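Aspartate aminotransferase (Thermotoga maritima, PDB 1O4S) catalyses the pyridoxal-phosphate-dependent transfer of the amino group of L-aspartate to 2-oxoglutarate, yielding oxaloacetate and L-glutamate. Local coordinates at residues Thr55-Pro58 / Val59-Ala63; Val293-Ser296 / Tyr297-Thr301; Ala63-Phe66 / Leu67-Glu71; Phe368-Ile372 / Glu373-Glu377; Gly79-Glu82 / Leu83-Gly86. All coordinates share one frame; numbering follows the deposited sequence. Where two conformers were deposited one is given.

Contact 1: Thr55-Pro58 / Val59-Ala63; sequences TPEP and VVEEA
The carbonyl oxygen of P56, the N-cap residue of helix 57-68, receives two backbone donors: V60 N at 3.2 Å, almost straight (164°), and V59 N at 2.9 Å, a bent and weak bond. E61 N to E57 O and E62 N to P58 O carry the pattern onward. Prolines fit here, because a first helical turn offers no acceptor for the N-H they lack. T55 OG1 is hydrogen-bonded to W253 NE1, and the chi1 of -64° sends CG2 anti to the backbone N. There CG2 lies 3.8 Å from both V59 CG1 and V60 CG2, the methyls of two buried valines. P56 CB closes on V59 CG2 at 4.0 Å. On the exposed side the E57 chain bends at chi2, so that OE2 approaches V60 CG2 at 3.9 Å. E57 OE1 and E61 OE2 stand 4.4 Å apart with their carboxylate planes 78° askew; their mutual repulsion is probably eased by solvent and by the positive end of the helix dipole. V59 packs against A286 and A290 of helix 281-290, A63 against V282 of that helix, while T55 meets V72 and A63 meets L67, both of the second subunit.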
loop_
_atom_site.group_PDB
_atom_site.type_symbol
_atom_site.label_atom_id
_atom_site.label_comp_id
_atom_site.label_asym_id
_atom_site.label_seq_id
_atom_site.Cartn_x
_atom_site.Cartn_y
_atom_site.Cartn_z
ATOM N N THR B 55 -20.941 0.106 -5.405
ATOM C CA THR B 55 -20.581 -1.254 -5.035
ATOM C C THR B 55 -21.835 -2.128 -5.102
ATOM O O THR B 55 -22.870 -1.735 -4.584
ATOM C CB THR B 55 -20.045 -1.263 -3.606
ATOM O OG1 THR B 55 -18.840 -0.511 -3.551
ATOM C CG2 THR B 55 -19.703 -2.671 -3.176
ATOM N N PRO B 56 -21.783 -3.296 -5.733
ATOM C CA PRO B 56 -22.970 -4.148 -5.785
ATOM C C PRO B 56 -23.519 -4.454 -4.413
ATOM O O PRO B 56 -22.760 -4.747 -3.512
ATOM C CB PRO B 56 -22.455 -5.408 -6.462
ATOM C CG PRO B 56 -21.354 -4.928 -7.320
ATOM C CD PRO B 56 -20.669 -3.899 -6.471
ATOM N N GLU B 57 -24.833 -4.394 -4.259
ATOM C CA GLU B 57 -25.423 -4.527 -2.955
ATOM C C GLU B 57 -25.052 -5.848 -2.260
ATOM O O GLU B 57 -24.873 -5.862 -1.079
ATOM C CB GLU B 57 -26.936 -4.326 -3.019
ATOM C CG GLU B 57 -27.588 -4.071 -1.647
ATOM C CD GLU B 57 -27.066 -2.792 -0.952
ATOM O OE1 GLU B 57 -27.368 -2.587 0.257
ATOM O OE2 GLU B 57 -26.341 -1.976 -1.605
ATOM N N PRO B 58 -24.938 -6.971 -2.957
ATOM C CA PRO B 58 -24.548 -8.195 -2.247
ATOM C C PRO B 58 -23.177 -8.090 -1.605
ATOM O O PRO B 58 -22.950 -8.732 -0.573
ATOM C CB PRO B 58 -24.617 -9.278 -3.331
ATOM C CG PRO B 58 -25.592 -8.709 -4.315
ATOM C CD PRO B 58 -25.260 -7.234 -4.369
ATOM N N VAL B 59 -22.295 -7.309 -2.218
ATOM C CA VAL B 59 -20.965 -7.069 -1.702
ATOM C C VAL B 59 -21.056 -6.190 -0.448
ATOM O O VAL B 59 -20.444 -6.509 0.544
ATOM C CB VAL B 59 -20.038 -6.404 -2.748
ATOM C CG1 VAL B 59 -18.624 -6.114 -2.146
ATOM C CG2 VAL B 59 -19.930 -7.271 -3.990
ATOM N N VAL B 60 -21.820 -5.103 -0.512
ATOM C CA VAL B 60 -22.104 -4.290 0.671
ATOM C C VAL B 60 -22.646 -5.147 1.821
ATOM O O VAL B 60 -22.160 -5.069 2.962
ATOM C CB VAL B 60 -23.109 -3.191 0.350
ATOM C CG1 VAL B 60 -23.568 -2.475 1.610
ATOM C CG2 VAL B 60 -22.542 -2.194 -0.678
ATOM N N GLU B 61 -23.638 -5.981 1.534
ATOM C CA GLU B 61 -24.279 -6.804 2.568
ATOM C C GLU B 61 -23.304 -7.758 3.249
ATOM O O GLU B 61 -23.320 -7.859 4.475
ATOM C CB GLU B 61 -25.504 -7.596 2.028
ATOM C CG GLU B 61 -26.646 -6.664 1.625
ATOM C CD GLU B 61 -27.884 -7.363 0.981
ATOM O OE1 GLU B 61 -27.794 -8.563 0.534
ATOM O OE2 GLU B 61 -28.951 -6.682 0.922
ATOM N N GLU B 62 -22.492 -8.461 2.464
ATOM C CA GLU B 62 -21.423 -9.302 3.023
ATOM C C GLU B 62 -20.396 -8.535 3.874
ATOM O O GLU B 62 -19.969 -9.009 4.928
ATOM C CB GLU B 62 -20.714 -10.030 1.903
ATOM C CG GLU B 62 -19.489 -10.821 2.296
ATOM C CD GLU B 62 -19.775 -11.985 3.214
ATOM O OE1 GLU B 62 -20.975 -12.390 3.361
ATOM O OE2 GLU B 62 -18.763 -12.491 3.786
ATOM N N ALA B 63 -19.984 -7.363 3.387
ATOM C CA ALA B 63 -19.029 -6.537 4.111
ATOM C C ALA B 63 -19.615 -6.123 5.467
ATOM O O ALA B 63 -18.908 -6.172 6.454
ATOM C CB ALA B 63 -18.632 -5.304 3.299
#

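Contact 2: Val293-Ser296 / Tyr297-Thr301; sequences VDNS and YMVQT
N295 meets V299 one turn ahead, across the start of helix 296-315. Its CB has a distant neighbour in M298 CE, at 4.4 Å. A chi1 of 75° places CG between the backbone N and the carbonyl carbon, and V299 CG2 comes over the flat of the amide: 3.9 Å from N295 CG and 3.8 Å from both OD1 and ND2. At the tip, ND2 donates to the backbone oxygen of S247. Although N295 holds the N-cap position, its side chain makes no capping bond; its carbonyl oxygen takes the usual first helical bond, from V299 N at 3.1 Å and 163°. S296 O similarly takes Q300 N at 2.9 Å. Another residue serves the first turn: water 1 donates to D294 OD2 at 3.1 Å and accepts Y297 N at 3.0 Å. The valine suits its place because its methyl can lie over the flat of the amide while ND2 stays bonded to S247 O. Chemistry thus divides the work: the D294 carboxylate would probably offset the partial positive charge of the helix end, while the N295 amide ties that end to the backbone beside K246, which carries the cofactor in the enzyme though not in this structure.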
loop_
_atom_site.group_PDB
_atom_site.type_symbol
_atom_site.label_atom_id
_atom_site.label_comp_id
_atom_site.label_asym_id
_atom_site.label_seq_id
_atom_site.Cartn_x
_atom_site.Cartn_y
_atom_site.Cartn_z
ATOM N N VAL B 293 -20.638 -12.227 -8.096
ATOM C CA VAL B 293 -21.568 -11.202 -8.519
ATOM C C VAL B 293 -21.470 -10.954 -10.038
ATOM O O VAL B 293 -20.400 -10.811 -10.606
ATOM C CB VAL B 293 -21.371 -9.909 -7.681
ATOM C CG1 VAL B 293 -22.145 -8.755 -8.259
ATOM C CG2 VAL B 293 -21.765 -10.159 -6.165
ATOM N N ASP B 294 -22.618 -10.932 -10.689
ATOM C CA ASP B 294 -22.706 -10.635 -12.103
ATOM C C ASP B 294 -22.716 -9.102 -12.337
ATOM O O ASP B 294 -23.486 -8.366 -11.705
ATOM C CB ASP B 294 -23.980 -11.249 -12.641
ATOM C CG ASP B 294 -24.231 -10.883 -14.094
ATOM O OD1 ASP B 294 -23.376 -11.242 -14.910
ATOM O OD2 ASP B 294 -25.255 -10.264 -14.483
ATOM N N ASN B 295 -21.880 -8.635 -13.247
ATOM C CA ASN B 295 -21.821 -7.231 -13.609
ATOM C C ASN B 295 -22.383 -6.923 -15.011
ATOM O O ASN B 295 -22.095 -5.873 -15.561
ATOM C CB ASN B 295 -20.362 -6.762 -13.485
ATOM C CG ASN B 295 -19.460 -7.254 -14.634
ATOM O OD1 ASN B 295 -19.810 -8.191 -15.390
ATOM N ND2 ASN B 295 -18.267 -6.645 -14.747
ATOM N N SER B 296 -23.163 -7.844 -15.577
ATOM C CA SER B 296 -23.715 -7.739 -16.927
ATOM C C SER B 296 -24.481 -6.422 -17.139
ATOM O O SER B 296 -24.342 -5.791 -18.189
ATOM C CB SER B 296 -24.606 -8.980 -17.284
ATOM O OG SER B 296 -25.867 -8.814 -16.675
ATOM N N TYR B 297 -25.276 -6.004 -16.147
ATOM C CA TYR B 297 -26.059 -4.774 -16.308
ATOM C C TYR B 297 -25.148 -3.555 -16.527
ATOM O O TYR B 297 -25.423 -2.696 -17.361
ATOM C CB TYR B 297 -27.016 -4.487 -15.110
ATOM C CG TYR B 297 -27.922 -3.296 -15.423
ATOM C CD1 TYR B 297 -27.636 -2.004 -14.941
ATOM C CD2 TYR B 297 -29.035 -3.443 -16.278
ATOM C CE1 TYR B 297 -28.473 -0.889 -15.290
ATOM C CE2 TYR B 297 -29.851 -2.347 -16.619
ATOM C CZ TYR B 297 -29.557 -1.079 -16.106
ATOM O OH TYR B 297 -30.374 -0.019 -16.440
ATOM N N MET B 298 -24.080 -3.489 -15.759
ATOM C CA MET B 298 -23.143 -2.395 -15.868
ATOM C C MET B 298 -22.449 -2.404 -17.213
ATOM O O MET B 298 -22.302 -1.372 -17.843
ATOM C CB MET B 298 -22.123 -2.495 -14.759
ATOM C CG MET B 298 -21.168 -1.345 -14.740
ATOM S SD MET B 298 -19.881 -1.492 -13.499
ATOM C CE MET B 298 -20.736 -2.581 -12.041
ATOM N N VAL B 299 -21.993 -3.574 -17.643
ATOM C CA VAL B 299 -21.249 -3.681 -18.897
ATOM C C VAL B 299 -22.169 -3.269 -20.058
ATOM O O VAL B 299 -21.736 -2.578 -20.994
ATOM C CB VAL B 299 -20.718 -5.126 -19.112
ATOM C CG1 VAL B 299 -20.192 -5.302 -20.546
ATOM C CG2 VAL B 299 -19.630 -5.486 -18.083
ATOM N N GLN B 300 -23.443 -3.655 -19.997
ATOM C CA GLN B 300 -24.370 -3.331 -21.095
ATOM C C GLN B 300 -24.692 -1.850 -21.103
ATOM O O GLN B 300 -24.857 -1.247 -22.172
ATOM C CB GLN B 300 -25.670 -4.141 -21.012
ATOM C CG GLN B 300 -26.766 -3.761 -22.049
ATOM C CD GLN B 300 -26.387 -4.017 -23.552
ATOM O OE1 GLN B 300 -27.002 -3.415 -24.457
ATOM N NE2 GLN B 300 -25.400 -4.902 -23.806
ATOM N N THR B 301 -24.813 -1.275 -19.911
ATOM C CA THR B 301 -24.974 0.162 -19.781
ATOM C C THR B 301 -23.785 0.916 -20.425
ATOM O O THR B 301 -23.985 1.875 -21.153
ATOM C CB THR B 301 -25.091 0.560 -18.304
ATOM O OG1 THR B 301 -26.251 -0.055 -17.700
ATOM C CG2 THR B 301 -25.272 2.061 -18.215
HETATM O O HOH W 1 -25.901 -7.333 -13.558
#

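Contact 3: Ala63-Phe66 / Leu67-Glu71; sequences AVRF and LQKGE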
loop_
_atom_site.group_PDB
_atom_site.type_symbol
_atom_site.label_atom_id
_atom_site.label_comp_id
_atom_site.label_asym_id
_atom_site.label_seq_id
_atom_site.Cartn_x
_atom_site.Cartn_y
_atom_site.Cartn_z
ATOM N N ALA B 63 -19.984 -7.363 3.387
ATOM C CA ALA B 63 -19.029 -6.537 4.111
ATOM C C ALA B 63 -19.615 -6.123 5.467
ATOM O O ALA B 63 -18.908 -6.172 6.454
ATOM C CB ALA B 63 -18.632 -5.304 3.299
ATOM N N VAL B 64 -20.900 -5.749 5.499
ATOM C CA VAL B 64 -21.590 -5.326 6.725
ATOM C C VAL B 64 -21.719 -6.491 7.691
ATOM O O VAL B 64 -21.499 -6.349 8.894
ATOM C CB VAL B 64 -23.003 -4.726 6.435
ATOM C CG1 VAL B 64 -23.811 -4.524 7.691
ATOM C CG2 VAL B 64 -22.901 -3.427 5.677
ATOM N N ARG B 65 -22.080 -7.649 7.163
ATOM C CA ARG B 65 -22.197 -8.845 7.985
ATOM C C ARG B 65 -20.872 -9.189 8.654
ATOM O O ARG B 65 -20.842 -9.425 9.863
ATOM C CB ARG B 65 -22.659 -9.969 7.102
ATOM C CG ARG B 65 -22.805 -11.318 7.729
ATOM C CD ARG B 65 -23.093 -12.394 6.632
ATOM N NE ARG B 65 -22.395 -13.667 6.843
ATOM C CZ ARG B 65 -21.061 -13.849 6.861
ATOM N NH1 ARG B 65 -20.192 -12.841 6.700
ATOM N NH2 ARG B 65 -20.602 -15.084 7.069
ATOM N N PHE B 66 -19.782 -9.208 7.873
ATOM C CA PHE B 66 -18.444 -9.378 8.419
ATOM C C PHE B 66 -18.106 -8.331 9.497
ATOM O O PHE B 66 -17.635 -8.665 10.600
ATOM C CB PHE B 66 -17.387 -9.296 7.315
ATOM C CG PHE B 66 -15.994 -9.383 7.838
ATOM C CD1 PHE B 66 -15.514 -10.576 8.348
ATOM C CD2 PHE B 66 -15.164 -8.273 7.873
ATOM C CE1 PHE B 66 -14.214 -10.666 8.879
ATOM C CE2 PHE B 66 -13.870 -8.393 8.407
ATOM C CZ PHE B 66 -13.415 -9.602 8.902
ATOM N N LEU B 67 -18.361 -7.076 9.151
ATOM C CA LEU B 67 -18.106 -5.933 10.030
ATOM C C LEU B 67 -18.775 -6.019 11.385
ATOM O O LEU B 67 -18.186 -5.662 12.418
ATOM C CB LEU B 67 -18.605 -4.642 9.397
ATOM C CG LEU B 67 -17.552 -3.745 8.866
ATOM C CD1 LEU B 67 -18.176 -2.523 8.235
ATOM C CD2 LEU B 67 -16.627 -3.359 10.016
ATOM N N GLN B 68 -20.013 -6.470 11.388
ATOM C CA GLN B 68 -20.806 -6.439 12.598
ATOM C C GLN B 68 -20.305 -7.398 13.675
ATOM O O GLN B 68 -20.599 -7.228 14.853
ATOM C CB GLN B 68 -22.304 -6.625 12.252
ATOM C CG GLN B 68 -22.830 -5.318 11.605
ATOM C CD GLN B 68 -24.269 -5.347 11.144
ATOM O OE1 GLN B 68 -24.748 -6.378 10.673
ATOM N NE2 GLN B 68 -24.960 -4.200 11.261
ATOM N N LYS B 69 -19.492 -8.363 13.270
ATOM C CA LYS B 69 -18.817 -9.242 14.206
ATOM C C LYS B 69 -17.662 -8.497 14.937
ATOM O O LYS B 69 -17.202 -8.952 15.970
ATOM C CB LYS B 69 -18.314 -10.491 13.470
ATOM C CG LYS B 69 -19.466 -11.278 12.781
ATOM C CD LYS B 69 -18.967 -12.470 11.974
ATOM C CE LYS B 69 -20.131 -13.325 11.454
ATOM N NZ LYS B 69 -19.702 -14.725 11.040
ATOM N N GLY B 70 -17.186 -7.384 14.363
ATOM C CA GLY B 70 -16.230 -6.496 15.005
ATOM C C GLY B 70 -14.764 -6.915 14.981
ATOM O O GLY B 70 -13.951 -6.249 15.583
ATOM N N GLU B 71 -14.424 -8.030 14.342
ATOM C CA GLU B 71 -13.075 -8.537 14.291
ATOM C C GLU B 71 -12.438 -8.218 12.965
ATOM O O GLU B 71 -12.714 -8.867 11.981
ATOM C CB GLU B 71 -13.042 -10.047 14.498
ATOM C CG GLU B 71 -13.248 -10.470 15.929
ATOM C CD GLU B 71 -12.181 -9.916 16.884
ATOM O OE1 GLU B 71 -10.960 -10.034 16.585
ATOM O OE2 GLU B 71 -12.582 -9.367 17.919
HETATM O O HOH W 2 -15.352 -9.539 11.969
#
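A63 O and V64 O accept L67 N and Q68 N in regular helical bonds of 2.9 Å each, but F66 O is met by K69 N from above the carbonyl plane, before G70 leaves helical geometry with a phi of 80° that favours glycine. Q68 lies alongside V64, pointing the same way; its chi1 of -73° sets CG anti to the carbonyl carbon, and the flat amide rests with CD 3.6 Å from V64 CG1. R65 and K69 also run side by side, K69 NZ standing over one face of the guanidinium, 4.1 Å from R65 NH2. The F66 ring reaches beyond the turn, bringing CZ to 3.2 Å from E71 O; it also stacks with Y285 of helix 281-290. Buried L67 packs against W253 of the second subunit, and G70 makes a backbone hydrogen bond to that subunit. Water 2 gives F66 O a second donor at 2.8 Å and links it to E71 O, at 2.7 Å. The chemistry implies two unlike faces: apolar groups meet the partner subunit, while R65 and K69 bring like charges together on the exposed side, a cost that solvent and the long, weak ion pair of R65 with E62 would probably reduce.

Contact 4: Phe368-Ile372 / Glu373-Glu377; sequences FATSI and ERLTE
With chi1 at 60°, S371 holds OG between its own backbone N and carbonyl carbon, and from there OG accepts R374 N at 3.3 Å: a serine N-cap at the start of helix 372-386. Serine suits the position because its short side chain can fold back to a first-turn N-H. L375 has a chi1 of -73°, which places CG anti to the carbonyl carbon and aims its branches back at F368 and T370 of the incoming loop. Both L375 CD1 and CD2 lie 3.9 Å from F368 CB, and L375 CG is 3.7 Å from T370 OG1, a buried hydroxyl for which the model offers no polar partner. L375 N meanwhile binds S371 O at 2.9 Å in a nearly straight bond (172°). Cut back to alanine, L375 would lose the branches that meet F368 CB and T370, which is likely to open a gap between loop and helix. F368 itself packs on F302, K306 and V309 of helix 296-315. The loop continues from strand 363-367, which carries R365, a residue that probably binds the L-aspartate substrate, as in related enzymes. R374 leads its guanidinium away to a salt bridge with D42. I372 O, on the first residue of the helix, is gripped twice by T376 one turn on, whose N (2.8 Å) and OG1 (2.7 Å) arrive from opposite faces of the carbonyl plane.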
loop_
_atom_site.group_PDB
_atom_site.type_symbol
_atom_site.label_atom_id
_atom_site.label_comp_id
_atom_site.label_asym_id
_atom_site.label_seq_id
_atom_site.Cartn_x
_atom_site.Cartn_y
_atom_site.Cartn_z
ATOM N N PHE B 368 -16.792 7.918 -20.494
ATOM C CA PHE B 368 -18.239 7.834 -20.544
ATOM C C PHE B 368 -18.825 7.041 -19.351
ATOM O O PHE B 368 -19.733 6.198 -19.493
ATOM C CB PHE B 368 -18.738 7.375 -21.916
ATOM C CG PHE B 368 -18.050 6.176 -22.474
ATOM C CD1 PHE B 368 -18.497 4.894 -22.170
ATOM C CD2 PHE B 368 -16.982 6.327 -23.364
ATOM C CE1 PHE B 368 -17.903 3.791 -22.736
ATOM C CE2 PHE B 368 -16.379 5.232 -23.917
ATOM C CZ PHE B 368 -16.845 3.954 -23.601
ATOM N N ALA B 369 -18.272 7.336 -18.175
ATOM C CA ALA B 369 -18.834 6.854 -16.912
ATOM C C ALA B 369 -19.793 7.924 -16.403
ATOM O O ALA B 369 -19.680 8.410 -15.284
ATOM C CB ALA B 369 -17.725 6.518 -15.893
ATOM N N THR B 370 -20.719 8.320 -17.269
ATOM C CA THR B 370 -21.859 9.145 -16.897
ATOM C C THR B 370 -23.062 8.825 -17.778
ATOM O O THR B 370 -22.960 8.113 -18.774
ATOM C CB THR B 370 -21.539 10.676 -16.916
ATOM O OG1 THR B 370 -21.722 11.220 -18.221
ATOM C CG2 THR B 370 -20.077 10.983 -16.656
ATOM N N SER B 371 -24.214 9.339 -17.374
ATOM C CA SER B 371 -25.456 9.026 -18.049
ATOM C C SER B 371 -25.470 9.519 -19.506
ATOM O O SER B 371 -24.796 10.495 -19.857
ATOM C CB SER B 371 -26.605 9.640 -17.279
ATOM O OG SER B 371 -26.433 11.030 -17.212
ATOM N N ILE B 372 -26.249 8.827 -20.342
ATOM C CA ILE B 372 -26.461 9.253 -21.714
ATOM C C ILE B 372 -26.965 10.677 -21.741
ATOM O O ILE B 372 -26.578 11.448 -22.623
ATOM C CB ILE B 372 -27.386 8.269 -22.478
ATOM C CG1 ILE B 372 -26.562 7.042 -22.857
ATOM C CG2 ILE B 372 -27.951 8.909 -23.764
ATOM C CD1 ILE B 372 -27.301 6.019 -23.639
ATOM N N GLU B 373 -27.757 11.039 -20.734
ATOM C CA GLU B 373 -28.309 12.387 -20.615
ATOM C C GLU B 373 -27.204 13.449 -20.537
ATOM O O GLU B 373 -27.222 14.449 -21.246
ATOM C CB GLU B 373 -29.209 12.492 -19.371
ATOM C CG GLU B 373 -29.888 13.862 -19.236
ATOM C CD GLU B 373 -30.679 14.048 -17.936
ATOM O OE1 GLU B 373 -30.519 13.222 -17.022
ATOM O OE2 GLU B 373 -31.465 15.034 -17.836
ATOM N N ARG B 374 -26.267 13.220 -19.642
ATOM C CA ARG B 374 -25.172 14.150 -19.420
ATOM C C ARG B 374 -24.186 14.130 -20.580
ATOM O O ARG B 374 -23.668 15.171 -20.954
ATOM C CB ARG B 374 -24.447 13.821 -18.116
ATOM C CG ARG B 374 -25.294 14.035 -16.892
ATOM C CD ARG B 374 -25.516 15.490 -16.552
ATOM N NE ARG B 374 -24.445 16.011 -15.689
ATOM C CZ ARG B 374 -24.234 17.311 -15.439
ATOM N NH1 ARG B 374 -25.000 18.241 -16.008
ATOM N NH2 ARG B 374 -23.230 17.671 -14.635
ATOM N N LEU B 375 -23.929 12.934 -21.113
ATOM C CA LEU B 375 -23.114 12.771 -22.303
ATOM C C LEU B 375 -23.697 13.546 -23.485
ATOM O O LEU B 375 -22.961 14.119 -24.273
ATOM C CB LEU B 375 -22.972 11.299 -22.669
ATOM C CG LEU B 375 -22.062 10.440 -21.782
ATOM C CD1 LEU B 375 -22.251 9.002 -22.172
ATOM C CD2 LEU B 375 -20.620 10.836 -21.949
ATOM N N THR B 376 -25.023 13.548 -23.599
ATOM C CA THR B 376 -25.694 14.228 -24.686
ATOM C C THR B 376 -25.473 15.715 -24.581
ATOM O O THR B 376 -25.213 16.373 -25.588
ATOM C CB THR B 376 -27.207 13.953 -24.677
ATOM O OG1 THR B 376 -27.452 12.566 -24.903
ATOM C CG2 THR B 376 -27.877 14.627 -25.878
ATOM N N GLU B 377 -25.626 16.245 -23.377
ATOM C CA GLU B 377 -25.423 17.663 -23.145
ATOM C C GLU B 377 -23.956 18.020 -23.374
ATOM O O GLU B 377 -23.684 19.050 -23.962
ATOM C CB GLU B 377 -25.829 18.072 -21.719
ATOM C CG GLU B 377 -26.657 19.352 -21.662
ATOM C CD GLU B 377 -25.875 20.616 -21.361
ATOM O OE1 GLU B 377 -25.331 20.641 -20.230
ATOM O OE2 GLU B 377 -25.855 21.581 -22.213
#

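Contact 5: Gly79-Glu82 / Leu83-Gly86; sequences GIYE and LREG
R84 bends at chi3 (-71°) to turn its NE back to G79 O, a bond of 3.0 Å and 176°. The oxygen lies in the guanidinium plane, although NE stands above the plane of the carbonyl. R84 N also binds I80 O, the N-cap carbonyl of helix 81-95, at 3.1 Å, and L83 N adds a weak bond to the same oxygen. E85 N to Y81 O and G86 N to E82 O, both 2.8 Å, continue the helix, and water 3 also donates to E82 O. One face of the guanidinium rests over Y81 CA, while NH1 sits 3.9 Å from Y81 CD1 at the edge of the ring; the two planes are 80° apart. On the exposed side E85 CB lies over a face of that ring, with OE2 3.7 Å from Y81 CE2. A leucine in place of R84 would probably leave G79 O without its side-chain donor, and D76 and D102 without the positive mate of their long, weak ion pairs. G79 must be small: at these backbone angles a CB would jam against the preceding residue's carbonyl oxygen. Inward, the I80 and L83 side chains cross at about a right angle, I80 CG1 3.6 Å from L83 CB. This apolar side faces helix 281-290, where I80 touches Y285 and L83 touches A287, while L83 and R84 both reach V106 of strand 104-107, at the border of the seven-stranded sheet.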
loop_
_atom_site.group_PDB
_atom_site.type_symbol
_atom_site.label_atom_id
_atom_site.label_comp_id
_atom_site.label_asym_id
_atom_site.label_seq_id
_atom_site.Cartn_x
_atom_site.Cartn_y
_atom_site.Cartn_z
ATOM N N GLY B 79 -2.971 -12.343 1.199
ATOM C CA GLY B 79 -4.412 -12.412 1.110
ATOM C C GLY B 79 -4.927 -13.698 1.729
ATOM O O GLY B 79 -4.207 -14.724 1.725
ATOM N N ILE B 80 -6.142 -13.658 2.271
ATOM C CA ILE B 80 -6.727 -14.854 2.887
ATOM C C ILE B 80 -6.823 -15.958 1.847
ATOM O O ILE B 80 -7.146 -15.684 0.692
ATOM C CB ILE B 80 -8.142 -14.588 3.506
ATOM C CG1 ILE B 80 -9.135 -14.101 2.458
ATOM C CG2 ILE B 80 -8.062 -13.588 4.704
ATOM C CD1 ILE B 80 -10.542 -13.928 2.983
ATOM N N TYR B 81 -6.569 -17.194 2.263
ATOM C CA TYR B 81 -6.525 -18.349 1.376
ATOM C C TYR B 81 -7.748 -18.455 0.502
ATOM O O TYR B 81 -7.650 -18.735 -0.684
ATOM C CB TYR B 81 -6.445 -19.660 2.188
ATOM C CG TYR B 81 -6.342 -20.864 1.307
ATOM C CD1 TYR B 81 -5.151 -21.168 0.678
ATOM C CD2 TYR B 81 -7.446 -21.692 1.083
ATOM C CE1 TYR B 81 -5.040 -22.267 -0.162
ATOM C CE2 TYR B 81 -7.355 -22.787 0.249
ATOM C CZ TYR B 81 -6.133 -23.080 -0.367
ATOM O OH TYR B 81 -6.008 -24.185 -1.197
ATOM N N GLU B 82 -8.903 -18.231 1.107
ATOM C CA GLU B 82 -10.191 -18.383 0.427
ATOM C C GLU B 82 -10.358 -17.410 -0.759
ATOM O O GLU B 82 -10.893 -17.785 -1.825
ATOM C CB GLU B 82 -11.317 -18.229 1.456
ATOM C CG GLU B 82 -11.421 -19.430 2.437
ATOM C CD GLU B 82 -10.438 -19.449 3.660
ATOM O OE1 GLU B 82 -9.696 -18.445 3.969
ATOM O OE2 GLU B 82 -10.412 -20.535 4.347
ATOM N N LEU B 83 -9.835 -16.192 -0.598
ATOM C CA LEU B 83 -9.876 -15.202 -1.669
ATOM C C LEU B 83 -8.884 -15.607 -2.778
ATOM O O LEU B 83 -9.215 -15.603 -3.949
ATOM C CB LEU B 83 -9.609 -13.785 -1.145
ATOM C CG LEU B 83 -9.573 -12.631 -2.137
ATOM C CD1 LEU B 83 -10.825 -12.643 -3.058
ATOM C CD2 LEU B 83 -9.394 -11.272 -1.472
ATOM N N ARG B 84 -7.689 -16.025 -2.389
ATOM C CA ARG B 84 -6.721 -16.455 -3.376
ATOM C C ARG B 84 -7.206 -17.665 -4.166
ATOM O O ARG B 84 -7.063 -17.698 -5.389
ATOM C CB ARG B 84 -5.390 -16.727 -2.708
ATOM C CG ARG B 84 -4.689 -15.441 -2.324
ATOM C CD ARG B 84 -3.263 -15.658 -1.878
ATOM N NE ARG B 84 -3.213 -16.324 -0.574
ATOM C CZ ARG B 84 -2.822 -17.566 -0.351
ATOM N NH1 ARG B 84 -2.832 -18.033 0.886
ATOM N NH2 ARG B 84 -2.440 -18.349 -1.335
ATOM N N GLU B 85 -7.806 -18.625 -3.465
ATOM C CA GLU B 85 -8.369 -19.804 -4.064
ATOM C C GLU B 85 -9.540 -19.446 -4.971
ATOM O O GLU B 85 -9.645 -19.969 -6.067
ATOM C CB GLU B 85 -8.805 -20.776 -2.972
ATOM C CG GLU B 85 -9.447 -22.050 -3.492
ATOM C CD GLU B 85 -10.016 -22.893 -2.365
ATOM O OE1 GLU B 85 -10.826 -22.354 -1.544
ATOM O OE2 GLU B 85 -9.642 -24.092 -2.296
ATOM N N GLY B 86 -10.425 -18.562 -4.519
ATOM C CA GLY B 86 -11.532 -18.107 -5.354
ATOM C C GLY B 86 -11.046 -17.447 -6.639
ATOM O O GLY B 86 -11.528 -17.762 -7.714
HETATM O O HOH W 3 -12.861 -19.704 -1.941
#

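Overall arrangement
Along the chain the order is contacts 1, 3, 5, 2, 4. Contacts 1 and 3 share A63 and helix 57-68, their centres 12 Å apart, and both touch the second subunit. Contact 5 begins the next helix, 81-95, with its centre 18 Å from each of them. Contact 2 touches contact 1 where V293 packs on P56, P58 and V59; helix 281-290, just before it, lies against contacts 1, 3 and 5. Contact 4 stands apart, 18 Å from contact 2 and 38 Å from contact 5 between centres, beside the four-stranded sheet. Four are helix starts, contact 3 a helix end; the T55, M298 and F368 side chains lie about 12 to 13 Å from a bound cofactor.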